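Local coordinates for protein purine nucleosidase, (IunH-1) (Sulfolobus solfataricus, PDB 3T8J) that belongs to the nucleoside hydrolase family, a purine nucleosidase by name, and binds a sodium ion in the central metal site of its alpha/beta fold, at residues E12-S17 with A120-T125; V31-G36 with Q42-A47; L129-D134 with F176-D181; K143-G148 with A243-G248; L273-R276 with S282-D285. All blocks are in the same frame, centred on the assembly; numbering follows the deposited sequence.

From the N terminus, contact 1 joins helix 12-23 to the loop after strand 116-120 and so closes a loop of about a hundred residues at the sodium ion. Nested inside it, contact 2 closes a short connection between strand 27-33 and helix 40-53, and the two touch through V34, E35 and residues 122-125. Contact 3 ties helix 125-133 to the end of helix 169-177, and contact 4 packs strand 141-147 against helix 237-246. These two cross along the chain and meet where D181 forms a salt bridge with K143. Contact 5 comes last, closing a small loop beyond strand 272-275 at the far edge of the same sheet.

Contact 1 of 5, residues E12-S17 with A120-T125; sequences EDDVLS and AISPLT. With NA (sodium ion), chain B.
D14 and S122 take the same kind of rotamer, each first branch atom pointing away from its own carbonyl carbon (D14 CG with chi1 -56°, S122 OG with chi1 -49°), torsions that turn D14 OD1 and S122 OG toward one sodium ion. D14 OD1 binds the sodium at 2.3 Å and S122 OG at 2.5 Å. A backbone oxygen, I121 O, is a third ligand, also 2.3 Å from the metal. Water 1, also on the ion, is 2.8 Å from D14 OD2 and can donate to it. That second carboxylate oxygen is held by A11 N, which fixes the rotation of the group, while S122 OG is tied to D7 O. Hard oxygen ligands suit such a cation, and D9 completes the set.

I121 slides past D14 in the opposite direction, and its CD1 lies against D14 OD1 (3.5 Å) and S17 CB (3.9 Å), packing beside the ligand carboxylate. S17 is small enough for the isoleucine to reach the helix, and its OG turns back to D13 O at 2.8 Å. An N-terminal aspartate cluster joined by a loop after a central parallel strand forms the metal site of the nucleoside hydrolase fold, which in relatives generally holds calcium.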
# COMPACT_ATOMS: atom_id res chain seq x y z
N GLU A 12 -33.37 -9.31 3.24
CA GLU A 12 -34.44 -9.19 4.24
C GLU A 12 -34.55 -7.81 4.93
O GLU A 12 -35.64 -7.24 4.99
CB GLU A 12 -34.36 -10.34 5.26
CG GLU A 12 -33.19 -10.27 6.30
CD GLU A 12 -31.79 -10.21 5.70
OE1 GLU A 12 -31.33 -11.29 5.22
OE2 GLU A 12 -31.17 -9.12 5.72
N ASP A 13 -33.43 -7.27 5.38
CA ASP A 13 -33.49 -6.04 6.17
C ASP A 13 -33.73 -4.82 5.28
O ASP A 13 -34.19 -3.77 5.78
CB ASP A 13 -32.23 -5.87 7.04
CG ASP A 13 -32.54 -5.44 8.47
OD1 ASP A 13 -33.53 -5.92 9.07
OD2 ASP A 13 -31.78 -4.63 9.03
N ASP A 14 -33.44 -4.93 3.98
CA ASP A 14 -33.80 -3.86 3.01
C ASP A 14 -35.31 -3.82 2.83
O ASP A 14 -35.92 -2.77 2.79
CB ASP A 14 -33.14 -4.08 1.63
CG ASP A 14 -31.63 -4.20 1.69
OD1 ASP A 14 -30.95 -3.17 1.43
OD2 ASP A 14 -31.11 -5.32 1.98
N VAL A 15 -35.92 -5.00 2.62
CA VAL A 15 -37.38 -5.11 2.54
C VAL A 15 -38.05 -4.54 3.78
O VAL A 15 -38.97 -3.70 3.69
CB VAL A 15 -37.84 -6.56 2.30
CG1 VAL A 15 -39.42 -6.65 2.36
CG2 VAL A 15 -37.32 -7.03 0.93
N LEU A 16 -37.57 -4.92 4.96
CA LEU A 16 -38.18 -4.40 6.19
C LEU A 16 -37.99 -2.88 6.35
O LEU A 16 -38.88 -2.20 6.85
CB LEU A 16 -37.66 -5.14 7.42
CG LEU A 16 -38.60 -5.09 8.62
CD1 LEU A 16 -39.79 -6.04 8.41
CD2 LEU A 16 -37.87 -5.45 9.91
N SER A 17 -36.85 -2.37 5.91
CA SER A 17 -36.58 -0.91 5.96
C SER A 17 -37.55 -0.13 5.03
O SER A 17 -38.09 0.93 5.43
CB SER A 17 -35.13 -0.64 5.58
OG SER A 17 -34.24 -1.13 6.57
N ALA A 120 -28.94 5.18 2.60
CA ALA A 120 -27.83 4.42 2.07
C ALA A 120 -27.57 3.22 2.97
O ALA A 120 -26.65 3.24 3.81
CB ALA A 120 -26.56 5.31 1.97
N ILE A 121 -28.36 2.17 2.77
CA ILE A 121 -28.26 0.93 3.57
C ILE A 121 -27.52 -0.19 2.84
O ILE A 121 -27.65 -1.35 3.20
CB ILE A 121 -29.65 0.46 4.07
CG1 ILE A 121 -30.70 0.40 2.96
CG2 ILE A 121 -30.15 1.40 5.19
CD1 ILE A 121 -31.98 -0.40 3.32
N SER A 122 -26.75 0.17 1.83
CA SER A 122 -26.08 -0.75 0.91
C SER A 122 -24.73 -0.21 0.48
O SER A 122 -24.37 0.95 0.82
CB SER A 122 -26.99 -0.94 -0.31
OG SER A 122 -28.34 -1.25 0.10
N PRO A 123 -23.96 -0.96 -0.32
CA PRO A 123 -22.74 -0.37 -0.90
C PRO A 123 -23.03 0.96 -1.64
O PRO A 123 -24.12 1.16 -2.17
CB PRO A 123 -22.23 -1.47 -1.83
CG PRO A 123 -22.74 -2.74 -1.20
CD PRO A 123 -24.11 -2.36 -0.73
N LEU A 124 -22.06 1.88 -1.65
CA LEU A 124 -22.32 3.27 -1.99
C LEU A 124 -22.10 3.66 -3.48
O LEU A 124 -22.07 4.83 -3.87
CB LEU A 124 -21.50 4.16 -1.05
CG LEU A 124 -21.97 4.17 0.42
CD1 LEU A 124 -20.90 4.77 1.37
CD2 LEU A 124 -23.25 4.95 0.61
N THR A 125 -22.00 2.64 -4.33
CA THR A 125 -21.66 2.84 -5.74
C THR A 125 -22.61 3.80 -6.49
O THR A 125 -22.13 4.62 -7.27
CB THR A 125 -21.55 1.46 -6.46
OG1 THR A 125 -20.82 0.56 -5.62
CG2 THR A 125 -20.85 1.63 -7.80
NA NA B . -28.73 -2.89 1.91
O HOH W 1 -28.73 -4.78 3.32

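Contact 2 of 5, residues V31-G36 with Q42-A47; sequences VTIVEG and QEVKNA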
# COMPACT_ATOMS: atom_id res chain seq x y z
N VAL A 31 -36.82 3.53 -5.36
CA VAL A 31 -35.92 2.51 -4.86
C VAL A 31 -34.82 2.32 -5.91
O VAL A 31 -35.10 2.22 -7.09
CB VAL A 31 -36.64 1.17 -4.66
CG1 VAL A 31 -35.63 0.09 -4.15
CG2 VAL A 31 -37.82 1.29 -3.73
N THR A 32 -33.56 2.38 -5.48
CA THR A 32 -32.39 2.23 -6.37
C THR A 32 -31.69 0.92 -5.97
O THR A 32 -31.71 0.56 -4.78
CB THR A 32 -31.45 3.47 -6.30
OG1 THR A 32 -31.09 3.75 -4.95
CG2 THR A 32 -32.15 4.70 -6.96
N ILE A 33 -31.17 0.17 -6.95
CA ILE A 33 -30.56 -1.15 -6.69
C ILE A 33 -29.08 -1.12 -6.96
O ILE A 33 -28.65 -0.60 -8.00
CB ILE A 33 -31.22 -2.25 -7.56
CG1 ILE A 33 -32.75 -2.20 -7.48
CG2 ILE A 33 -30.71 -3.66 -7.13
CD1 ILE A 33 -33.31 -2.51 -6.09
N VAL A 34 -28.31 -1.73 -6.07
CA VAL A 34 -26.85 -1.76 -6.15
C VAL A 34 -26.33 -3.19 -5.88
O VAL A 34 -26.98 -3.94 -5.15
CB VAL A 34 -26.22 -0.72 -5.17
CG1 VAL A 34 -26.44 -1.13 -3.71
CG2 VAL A 34 -24.71 -0.48 -5.46
N GLU A 35 -25.16 -3.51 -6.40
CA GLU A 35 -24.51 -4.80 -6.09
C GLU A 35 -24.30 -4.95 -4.59
O GLU A 35 -24.08 -3.95 -3.86
CB GLU A 35 -23.15 -4.92 -6.84
CG GLU A 35 -21.95 -4.25 -6.18
CD GLU A 35 -21.87 -2.74 -6.34
OE1 GLU A 35 -22.55 -2.19 -7.23
OE2 GLU A 35 -21.07 -2.12 -5.58
N GLY A 36 -24.31 -6.19 -4.11
CA GLY A 36 -23.97 -6.48 -2.73
C GLY A 36 -24.39 -7.88 -2.30
O GLY A 36 -23.79 -8.85 -2.71
N GLN A 42 -31.64 -10.74 -9.02
CA GLN A 42 -32.60 -11.13 -8.01
C GLN A 42 -32.89 -9.97 -7.04
O GLN A 42 -34.02 -9.84 -6.53
CB GLN A 42 -32.18 -12.40 -7.25
CG GLN A 42 -33.25 -12.95 -6.29
CD GLN A 42 -34.56 -13.34 -6.98
OE1 GLN A 42 -34.54 -14.07 -8.00
NE2 GLN A 42 -35.69 -12.88 -6.46
N GLU A 43 -31.89 -9.15 -6.78
CA GLU A 43 -32.12 -7.95 -5.95
C GLU A 43 -33.16 -7.03 -6.56
O GLU A 43 -34.01 -6.47 -5.84
CB GLU A 43 -30.81 -7.20 -5.71
CG GLU A 43 -29.79 -7.93 -4.89
CD GLU A 43 -28.51 -7.15 -4.70
OE1 GLU A 43 -28.27 -6.21 -5.52
OE2 GLU A 43 -27.76 -7.44 -3.75
N VAL A 44 -33.12 -6.84 -7.88
CA VAL A 44 -34.12 -6.03 -8.58
C VAL A 44 -35.52 -6.64 -8.45
O VAL A 44 -36.50 -5.99 -8.11
CB VAL A 44 -33.74 -5.83 -10.07
CG1 VAL A 44 -34.80 -5.04 -10.81
CG2 VAL A 44 -32.36 -5.21 -10.24
N LYS A 45 -35.61 -7.96 -8.68
CA LYS A 45 -36.88 -8.64 -8.55
C LYS A 45 -37.43 -8.63 -7.12
O LYS A 45 -38.64 -8.47 -6.92
CB LYS A 45 -36.78 -10.09 -9.08
CG LYS A 45 -36.37 -10.21 -10.57
CD LYS A 45 -37.28 -9.51 -11.54
CE LYS A 45 -36.86 -9.74 -13.01
NZ LYS A 45 -37.11 -11.14 -13.52
N ASN A 46 -36.54 -8.71 -6.14
CA ASN A 46 -36.95 -8.64 -4.73
C ASN A 46 -37.64 -7.31 -4.42
O ASN A 46 -38.66 -7.28 -3.73
CB ASN A 46 -35.75 -8.79 -3.78
CG ASN A 46 -35.25 -10.23 -3.64
OD1 ASN A 46 -35.87 -11.20 -4.09
ND2 ASN A 46 -34.11 -10.36 -2.95
N ALA A 47 -37.07 -6.23 -4.93
CA ALA A 47 -37.65 -4.92 -4.65
C ALA A 47 -39.03 -4.73 -5.30
O ALA A 47 -39.96 -4.22 -4.68
CB ALA A 47 -36.67 -3.81 -5.10
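The flat carboxylate of E43 points with its two oxygens at the backbone that leaves strand 27-33. OE1 of E43 comes within 2.6 Å of V34 O, and OE2 of E43 lies 3.7 Å from G36 N while taking a hydrogen bond from I38 N just beyond. A glutamate reaches this far because its chain is extended past CG (chi2 179°).

Next to that polar end the contact is aliphatic. I33 projects at the helix and divides its branches: CG2 meets E43 CB and V44 CG2, each at 3.8 Å, whereas its CD1 presses against A47 CB at 3.7 Å. The I33 and V44 chains cross obliquely, but I33 and E43 run past each other in opposite senses. A47 is short enough to let the strand near, and V31 CG1 also rests on its CB, 4.1 Å away. Beta-branched residues suit the strand, with their methyls spread over the helix. Strand 31-33 and helix 42-47 run nearly antiparallel, 165° between their directions with axes 9.1 Å apart, as belongs to the beta-alpha-beta unit of strand 27-33, helix 40-53 and strand 60-62.

Contact 3 of 5, residues L129-D134 with F176-D181; sequences LAYLLD and FNAGFD
Y131, on helix 125-133, meets A178 and F180 where helix 169-177 gives way to a turn. Just before it, L129 faces the second subunit, packing on L129 there, and A130 lies against helix 101-111. Y131 turns its ring to 176-181: with CG opposite the backbone N (chi1 169°), the ring faces A178 of that segment. A178 CB sits above one ring face, 3.8 Å from the centroid and 16° off the normal, a CH-pi contact for which a lone methyl is well suited. The CB of Y131 in turn approaches the edge of the F180 ring, 4.4 Å from CZ. V138 packs on all three of these residues.

At its far end Y131 OH is 2.6 Å from water 2, which donates to A178 O at 2.7 Å, and it is also hydrogen-bonded to K66 NZ of the second subunit. Farther on, L132 and L133 again pack on that subunit, and the D134 side chain caps a backbone N just past the segment, ahead of the next helix. G179, with positive phi, suits the reversal after A178. The chemistry thus implies two roles for one tyrosine: its face packs on the A178 methyl, and its hydroxyl joins the water and the neighbouring chain.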
# COMPACT_ATOMS: atom_id res chain seq x y z
N LEU A 129 -21.51 7.44 -8.08
CA LEU A 129 -21.64 7.72 -9.50
C LEU A 129 -22.51 8.97 -9.76
O LEU A 129 -22.16 9.79 -10.60
CB LEU A 129 -22.17 6.48 -10.26
CG LEU A 129 -22.03 6.51 -11.78
CD1 LEU A 129 -20.66 7.00 -12.24
CD2 LEU A 129 -22.31 5.12 -12.35
N ALA A 130 -23.61 9.13 -9.02
CA ALA A 130 -24.44 10.31 -9.14
C ALA A 130 -23.62 11.57 -8.81
O ALA A 130 -23.70 12.58 -9.53
CB ALA A 130 -25.68 10.19 -8.22
N TYR A 131 -22.87 11.53 -7.71
CA TYR A 131 -22.01 12.69 -7.31
C TYR A 131 -20.99 13.01 -8.40
O TYR A 131 -20.78 14.19 -8.72
CB TYR A 131 -21.29 12.42 -5.97
CG TYR A 131 -20.23 13.44 -5.68
CD1 TYR A 131 -20.58 14.69 -5.23
CD2 TYR A 131 -18.89 13.18 -5.95
CE1 TYR A 131 -19.61 15.66 -5.03
CE2 TYR A 131 -17.92 14.12 -5.74
CZ TYR A 131 -18.29 15.36 -5.28
OH TYR A 131 -17.33 16.37 -5.07
N LEU A 132 -20.33 11.99 -8.93
CA LEU A 132 -19.29 12.18 -9.94
C LEU A 132 -19.85 12.88 -11.19
O LEU A 132 -19.17 13.75 -11.79
CB LEU A 132 -18.63 10.84 -10.33
CG LEU A 132 -17.75 10.20 -9.24
CD1 LEU A 132 -17.47 8.72 -9.63
CD2 LEU A 132 -16.48 10.99 -9.06
N LEU A 133 -21.09 12.54 -11.58
CA LEU A 133 -21.74 13.17 -12.72
C LEU A 133 -22.29 14.58 -12.42
O LEU A 133 -22.36 15.41 -13.33
CB LEU A 133 -22.86 12.28 -13.23
CG LEU A 133 -22.30 11.03 -13.89
CD1 LEU A 133 -23.34 9.94 -13.92
CD2 LEU A 133 -21.78 11.35 -15.30
N ASP A 134 -22.70 14.82 -11.17
CA ASP A 134 -23.26 16.14 -10.76
C ASP A 134 -22.91 16.42 -9.30
O ASP A 134 -23.60 16.01 -8.37
CB ASP A 134 -24.78 16.18 -10.97
CG ASP A 134 -25.38 17.54 -10.72
OD1 ASP A 134 -24.67 18.47 -10.30
OD2 ASP A 134 -26.60 17.70 -10.97
N PHE A 176 -17.75 9.98 1.43
CA PHE A 176 -17.30 10.56 2.69
C PHE A 176 -16.46 11.81 2.49
O PHE A 176 -16.31 12.57 3.46
CB PHE A 176 -16.62 9.51 3.60
CG PHE A 176 -17.59 8.71 4.40
CD1 PHE A 176 -18.30 7.67 3.82
CD2 PHE A 176 -17.79 8.95 5.74
CE1 PHE A 176 -19.20 6.91 4.55
CE2 PHE A 176 -18.71 8.22 6.46
CZ PHE A 176 -19.40 7.17 5.87
N ASN A 177 -15.91 12.02 1.29
CA ASN A 177 -15.08 13.21 0.98
C ASN A 177 -15.88 14.32 0.29
O ASN A 177 -15.39 15.46 0.18
CB ASN A 177 -13.90 12.78 0.10
CG ASN A 177 -12.93 13.89 -0.18
OD1 ASN A 177 -12.28 14.41 0.73
ND2 ASN A 177 -12.81 14.25 -1.45
N ALA A 178 -17.10 14.04 -0.15
CA ALA A 178 -17.88 14.95 -1.02
C ALA A 178 -18.44 16.18 -0.30
O ALA A 178 -18.64 17.23 -0.93
CB ALA A 178 -19.02 14.21 -1.70
N GLY A 179 -18.76 16.04 0.99
CA GLY A 179 -19.40 17.10 1.80
C GLY A 179 -20.87 16.92 2.11
O GLY A 179 -21.55 17.86 2.49
N PHE A 180 -21.40 15.70 1.97
CA PHE A 180 -22.78 15.42 2.35
C PHE A 180 -22.95 15.52 3.88
O PHE A 180 -21.99 15.31 4.64
CB PHE A 180 -23.12 13.96 1.99
CG PHE A 180 -23.24 13.66 0.50
CD1 PHE A 180 -24.37 14.05 -0.20
CD2 PHE A 180 -22.25 12.93 -0.18
CE1 PHE A 180 -24.49 13.78 -1.55
CE2 PHE A 180 -22.40 12.64 -1.53
CZ PHE A 180 -23.51 13.05 -2.21
N ASP A 181 -24.17 15.76 4.33
CA ASP A 181 -24.55 15.71 5.74
C ASP A 181 -24.85 14.25 6.07
O ASP A 181 -25.92 13.78 5.72
CB ASP A 181 -25.77 16.60 5.99
CG ASP A 181 -26.18 16.68 7.45
OD1 ASP A 181 -25.70 15.85 8.26
OD2 ASP A 181 -27.02 17.57 7.80
O HOH W 2 -17.84 18.24 -3.35

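Contact 4 of 5, residues K143-G148 with A243-G248; sequences KVWVMG and AIAIDG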
# COMPACT_ATOMS: atom_id res chain seq x y z
N LYS A 143 -29.87 15.10 3.53
CA LYS A 143 -29.33 14.20 4.52
C LYS A 143 -29.04 12.84 3.88
O LYS A 143 -29.83 12.39 3.06
CB LYS A 143 -30.35 14.02 5.65
CG LYS A 143 -29.86 13.29 6.84
CD LYS A 143 -28.86 14.13 7.64
CE LYS A 143 -28.28 13.29 8.72
NZ LYS A 143 -27.46 14.13 9.66
N VAL A 144 -27.90 12.25 4.24
CA VAL A 144 -27.56 10.86 3.89
C VAL A 144 -27.48 10.08 5.19
O VAL A 144 -26.67 10.39 6.08
CB VAL A 144 -26.25 10.77 3.11
CG1 VAL A 144 -25.97 9.33 2.67
CG2 VAL A 144 -26.33 11.69 1.88
N TRP A 145 -28.29 9.01 5.28
CA TRP A 145 -28.32 8.09 6.41
C TRP A 145 -27.61 6.81 5.98
O TRP A 145 -28.10 6.11 5.12
CB TRP A 145 -29.77 7.80 6.79
CG TRP A 145 -30.62 9.01 7.13
CD1 TRP A 145 -31.48 9.69 6.30
CD2 TRP A 145 -30.72 9.65 8.41
NE1 TRP A 145 -32.10 10.70 6.99
CE2 TRP A 145 -31.64 10.71 8.28
CE3 TRP A 145 -30.10 9.44 9.65
CZ2 TRP A 145 -31.95 11.54 9.35
CZ3 TRP A 145 -30.43 10.27 10.71
CH2 TRP A 145 -31.33 11.32 10.54
N VAL A 146 -26.44 6.58 6.54
CA VAL A 146 -25.55 5.49 6.11
C VAL A 146 -25.55 4.35 7.12
O VAL A 146 -25.26 4.57 8.31
CB VAL A 146 -24.11 5.99 5.93
CG1 VAL A 146 -23.15 4.82 5.61
CG2 VAL A 146 -24.00 7.05 4.83
N MET A 147 -25.90 3.15 6.67
CA MET A 147 -25.60 1.95 7.45
C MET A 147 -24.23 1.50 6.92
O MET A 147 -24.10 1.15 5.73
CB MET A 147 -26.61 0.82 7.25
CG MET A 147 -26.45 -0.33 8.24
SD MET A 147 -25.03 -1.40 7.81
CE MET A 147 -24.25 -1.58 9.42
N GLY A 148 -23.21 1.57 7.77
CA GLY A 148 -21.89 1.16 7.31
C GLY A 148 -20.83 1.31 8.36
O GLY A 148 -20.99 2.07 9.30
N ALA A 243 -35.01 3.29 11.40
CA ALA A 243 -35.77 3.72 12.58
C ALA A 243 -35.21 5.04 13.11
O ALA A 243 -35.98 5.91 13.50
CB ALA A 243 -35.78 2.62 13.68
N ILE A 244 -33.88 5.17 13.14
CA ILE A 244 -33.24 6.41 13.59
C ILE A 244 -33.54 7.54 12.59
O ILE A 244 -33.79 8.70 12.98
CB ILE A 244 -31.72 6.22 13.78
CG1 ILE A 244 -31.44 5.32 14.97
CG2 ILE A 244 -31.00 7.56 13.93
CD1 ILE A 244 -30.01 4.80 14.97
N ALA A 245 -33.54 7.23 11.28
CA ALA A 245 -33.89 8.27 10.29
C ALA A 245 -35.31 8.80 10.52
O ALA A 245 -35.55 10.01 10.47
CB ALA A 245 -33.74 7.73 8.86
N ILE A 246 -36.23 7.91 10.85
CA ILE A 246 -37.63 8.30 11.15
C ILE A 246 -37.76 9.06 12.47
O ILE A 246 -38.43 10.12 12.53
CB ILE A 246 -38.54 7.03 11.18
CG1 ILE A 246 -38.64 6.41 9.79
CG2 ILE A 246 -39.94 7.37 11.71
CD1 ILE A 246 -39.14 4.92 9.77
N ASP A 247 -37.14 8.53 13.52
CA ASP A 247 -37.20 9.09 14.89
C ASP A 247 -35.80 9.14 15.49
O ASP A 247 -35.28 8.14 15.97
CB ASP A 247 -38.11 8.21 15.75
CG ASP A 247 -38.21 8.69 17.20
OD1 ASP A 247 -37.59 9.72 17.56
OD2 ASP A 247 -38.93 8.03 17.98
N GLY A 248 -35.19 10.32 15.46
CA GLY A 248 -33.82 10.49 15.89
C GLY A 248 -33.56 10.19 17.36
O GLY A 248 -32.41 9.93 17.74
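W145 and A245 make the tight part of this contact, strand 141-147 meeting helix 237-246. The methyl carbon A245 CB lies over the five-membered ring of W145, 3.6 Å from its centroid and 9° off the normal, a CH-pi contact almost straight above the ring. The backbone of the helix follows over the six-membered ring, with A245 CA 4.0 Å from W145 CH2. Alanine, with a single methyl, lets the helix come close to the flat indole, which offers a broad plane in return. The tryptophan stands in this position with CG pointing away from its own carbonyl carbon (chi1 -57°), while the aliphatic part of K143 lies over its opposite face.

Looser contact lies to one side, where I244 CG2 comes at an oblique angle to W145 CZ3, 4.2 Å away, and the rest of that chain leads off. Beyond it, I246, D247 and G248 are partly open to solvent, and D247 turns its carboxylate to S249 and, in a long and weak ion pair, to K303. Two polar atoms find partners outside the segments: W145 NE1 donates to E117 OE1, and A245 O accepts from R2 NH2. Hence dispersion carries the interface, and the buried W145 N-H is satisfied by E117.

Contact 5 of 5, residues L273-R276 with S282-D285; sequences LVDR and SWSD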
# COMPACT_ATOMS: atom_id res chain seq x y z
N LEU A 273 -11.76 4.18 9.59
CA LEU A 273 -10.75 4.60 10.58
C LEU A 273 -11.20 5.95 11.15
O LEU A 273 -11.28 6.91 10.40
CB LEU A 273 -9.40 4.71 9.89
CG LEU A 273 -9.02 3.42 9.11
CD1 LEU A 273 -7.95 3.69 8.08
CD2 LEU A 273 -8.71 2.23 10.04
N VAL A 274 -11.45 5.97 12.45
CA VAL A 274 -12.13 7.12 13.08
C VAL A 274 -11.20 7.91 14.01
O VAL A 274 -10.68 7.38 15.00
CB VAL A 274 -13.36 6.66 13.84
CG1 VAL A 274 -14.08 7.85 14.48
CG2 VAL A 274 -14.35 5.90 12.91
N ASP A 275 -10.97 9.19 13.66
CA ASP A 275 -10.24 10.13 14.50
C ASP A 275 -11.23 10.75 15.48
O ASP A 275 -12.20 11.40 15.06
CB ASP A 275 -9.56 11.17 13.61
CG ASP A 275 -8.56 12.06 14.36
OD1 ASP A 275 -8.56 12.06 15.61
OD2 ASP A 275 -7.71 12.68 13.67
N ARG A 276 -10.98 10.54 16.77
CA ARG A 276 -11.81 11.04 17.87
C ARG A 276 -11.23 12.34 18.46
O ARG A 276 -11.78 12.88 19.45
CB ARG A 276 -11.91 9.98 18.98
CG ARG A 276 -12.19 8.54 18.53
CD ARG A 276 -12.04 7.54 19.69
NE ARG A 276 -10.66 7.54 20.17
CZ ARG A 276 -9.65 6.90 19.60
NH1 ARG A 276 -9.85 6.12 18.54
NH2 ARG A 276 -8.43 7.05 20.11
N SER A 282 -3.13 13.48 15.04
CA SER A 282 -4.48 13.58 14.48
C SER A 282 -4.36 13.77 12.98
O SER A 282 -3.38 14.33 12.47
CB SER A 282 -5.28 14.69 15.17
OG SER A 282 -6.55 14.95 14.59
N TRP A 283 -5.32 13.23 12.26
CA TRP A 283 -5.30 13.28 10.81
C TRP A 283 -5.97 14.55 10.28
O TRP A 283 -5.51 15.14 9.29
CB TRP A 283 -6.03 12.06 10.26
CG TRP A 283 -5.40 10.77 10.68
CD1 TRP A 283 -4.07 10.50 10.84
CD2 TRP A 283 -6.09 9.54 10.96
NE1 TRP A 283 -3.89 9.17 11.20
CE2 TRP A 283 -5.12 8.58 11.29
CE3 TRP A 283 -7.44 9.18 10.97
CZ2 TRP A 283 -5.45 7.25 11.61
CZ3 TRP A 283 -7.77 7.87 11.27
CH2 TRP A 283 -6.78 6.92 11.59
N SER A 284 -7.07 14.93 10.92
CA SER A 284 -7.80 16.16 10.62
C SER A 284 -8.59 16.57 11.84
O SER A 284 -9.01 15.72 12.63
CB SER A 284 -8.77 15.98 9.44
OG SER A 284 -9.37 17.21 9.04
N ASP A 285 -8.84 17.87 11.99
CA ASP A 285 -9.77 18.34 13.01
C ASP A 285 -11.16 18.66 12.48
O ASP A 285 -11.97 19.24 13.20
CB ASP A 285 -9.18 19.54 13.73
CG ASP A 285 -8.16 19.13 14.75
OD1 ASP A 285 -8.58 18.59 15.81
OD2 ASP A 285 -6.95 19.33 14.49
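D275 holds S282 and W283 through a single carboxylate oxygen. OD2 of D275 accepts from the backbone N of W283 at 2.8 Å, the N-H...O angle being 156° and the donor lying nearly on the extension of the C-O bond. The same OD2 accepts a second hydrogen bond from S282 OG at 2.7 Å, this one on the syn side and 25° out of the carboxylate plane. Its partner, D275 OD1, accepts from F277 N two residues on, an Asx turn, so both oxygens are engaged and the carboxylate cannot rotate freely. The side chain reaches across because CG is placed opposite the backbone N (chi1 -170°). An aspartate is short enough to pin the returning loop close to its strand, and a serine gives a donor where the loop is exposed.

S284 OG bonds to K286 N, and R276 pairs with D278 and, through NH1, with P159 O of the third subunit. The W283 indole edge meets L273 O, 3.7 Å from CZ3, and CZ3 makes an apolar contact with L273 CB at 3.8 Å; F258 of the same chain and I267 of the third subunit also pack on W283. Three donors converge on one acid, which would probably favour its charged form, and D285 OD1, 6.3 Å from D275 OD2, would probably oppose it only weakly. Hydrogen bonds to the carboxylate and W283 packing together hold the returning loop.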